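Local structure of PBP domain-containing protein (Vibrio parahaemolyticus, 3MUQ) at residues A[46-49]-A[50-53]. The protein is of unknown function but belongs to the periplasmic-binding-protein superfamily and is made with a signal sequence, consistent with capturing a small ligand outside the cytoplasm. Numbering follows the deposited sequence.
Sequences ALKM and GENG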
ATOM      1  N   ALA A  46      17.150 -10.552  11.768  1.00 16.45           N
ATOM      2  CA  ALA A  46      16.609  -9.205  11.674  1.00 14.13           C
ATOM      3  C   ALA A  46      15.658  -8.931  12.850  1.00 15.73           C
ATOM      4  O   ALA A  46      15.793  -7.923  13.543  1.00 17.79           O
ATOM      5  CB  ALA A  46      15.873  -9.014  10.340  1.00 15.68           C
ATOM      6  N   LEU A  47      14.700  -9.821  13.085  1.00 20.17           N
ATOM      7  CA  LEU A  47      13.736  -9.608  14.178  1.00 17.85           C
ATOM      8  C   LEU A  47      14.410  -9.664  15.558  1.00 19.48           C
ATOM      9  O   LEU A  47      14.075  -8.900  16.478  1.00 21.44           O
ATOM     10  CB  LEU A  47      12.573 -10.607  14.081  1.00 16.90           C
ATOM     11  CG  LEU A  47      11.649 -10.424  12.848  1.00 15.72           C
ATOM     12  CD1 LEU A  47      10.576 -11.478  12.803  1.00 14.34           C
ATOM     13  CD2 LEU A  47      11.013  -9.045  12.830  1.00 20.31           C
ATOM     14  N   LYS A  48      15.364 -10.571  15.700  1.00 15.84           N
ATOM     15  CA  LYS A  48      16.138 -10.668  16.941  1.00 18.07           C
ATOM     16  C   LYS A  48      16.887  -9.366  17.238  1.00 15.24           C
ATOM     17  O   LYS A  48      16.999  -8.939  18.394  1.00 19.67           O
ATOM     18  CB  LYS A  48      17.134 -11.829  16.859  1.00 13.69           C
ATOM     19  CG  LYS A  48      17.894 -12.117  18.156  1.00 20.29           C
ATOM     20  CD  LYS A  48      17.010 -12.740  19.225  1.00 27.87           C
ATOM     21  CE  LYS A  48      17.589 -12.456  20.602  1.00 42.59           C
ATOM     22  NZ  LYS A  48      17.178 -13.424  21.666  1.00 53.16           N
HETATM   23  N   MSE A  49      17.435  -8.747  16.204  1.00 15.06           N
HETATM   24  CA  MSE A  49      18.121  -7.489  16.419  1.00 12.74           C
HETATM   25  C   MSE A  49      17.127  -6.420  16.916  1.00 17.20           C
HETATM   26  O   MSE A  49      17.479  -5.561  17.735  1.00 18.33           O
HETATM   27  CB  MSE A  49      18.810  -7.057  15.121  1.00 15.44           C
HETATM   28  CG  MSE A  49      20.081  -7.879  14.785  1.00 19.61           C
HETATM   29 SE   MSE A  49      21.027  -7.108  13.244  0.73 31.60          SE
HETATM   30  CE  MSE A  49      19.796  -7.600  11.817  1.00 27.55           C
ATOM     31  N   GLY A  50      15.890  -6.469  16.411  1.00 13.90           N
ATOM     32  CA  GLY A  50      14.842  -5.579  16.886  1.00 13.40           C
ATOM     33  C   GLY A  50      14.436  -5.902  18.317  1.00 15.71           C
ATOM     34  O   GLY A  50      14.292  -5.012  19.175  1.00 18.47           O
ATOM     35  N   GLU A  51      14.264  -7.188  18.592  1.00 12.79           N
ATOM     36  CA  GLU A  51      14.011  -7.649  19.967  1.00 13.65           C
ATOM     37  C   GLU A  51      15.112  -7.199  20.945  1.00 16.75           C
ATOM     38  O   GLU A  51      14.842  -6.870  22.110  1.00 12.92           O
ATOM     39  CB  GLU A  51      13.882  -9.182  19.994  1.00 17.01           C
ATOM     40  CG  GLU A  51      13.649  -9.785  21.396  1.00 18.73           C
ATOM     41  CD  GLU A  51      13.805 -11.297  21.396  1.00 27.32           C
ATOM     42  OE1 GLU A  51      13.691 -11.908  20.304  1.00 25.13           O
ATOM     43  OE2 GLU A  51      14.052 -11.871  22.481  1.00 28.12           O
ATOM     44  N   ASN A  52      16.356  -7.206  20.476  1.00 17.01           N
ATOM     45  CA  ASN A  52      17.480  -6.816  21.328  1.00 17.40           C
ATOM     46  C   ASN A  52      17.779  -5.309  21.354  1.00 22.26           C
ATOM     47  O   ASN A  52      18.657  -4.861  22.091  1.00 20.22           O
ATOM     48  CB  ASN A  52      18.729  -7.610  20.961  1.00 13.95           C
ATOM     49  CG  ASN A  52      18.693  -9.020  21.508  1.00 24.91           C
ATOM     50  OD1 ASN A  52      17.843  -9.339  22.340  1.00 21.15           O
ATOM     51  ND2 ASN A  52      19.622  -9.873  21.055  1.00 19.89           N
ATOM     52  N   GLY A  53      17.052  -4.529  20.556  1.00 14.98           N
ATOM     53  CA  GLY A  53      17.235  -3.086  20.556  1.00 13.17           C
ATOM     54  C   GLY A  53      18.509  -2.618  19.875  1.00 21.00           C
ATOM     55  O   GLY A  53      19.023  -1.538  20.178  1.00 18.30           O
TER
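Lys48 reaches forward over the last turn of its helix to meet Glu51 and Asn52. Its CB points away from residues 50-53, but a bend at chi2 (72°) turns the chain toward the C-terminal end of the helix. CG is only loosely in touch, 4.1 Å from Asn52 ND2. CD packs over the carboxylate, 3.6 Å from Glu51 OE1, while CE lies against the Asn52 amide, 3.3 Å from ND2. At the tip, NZ forms a long salt bridge of 3.6 Å with Glu51 OE2. The CE methylene thus passes between the carboxylate and the amide, and NZ goes on to the carboxylate. Beneath it the backbone stays helical: Glu51 N donates to Leu47 O at 2.7 Å, and Asn52 N to Lys48 O at 2.8 Å. Gly53, with positive phi, then ends helix 43-51 in a Schellman motif. Tyr208 OH and Arg207 NH2 hydrogen-bond to Glu51 O at this helix end. The buried Leu47 packs against helix 63-71 and strand 57-60, while Ala46, and the partly exposed Met49, touch Ala10 of strand 6-12, which runs parallel to strand 57-60.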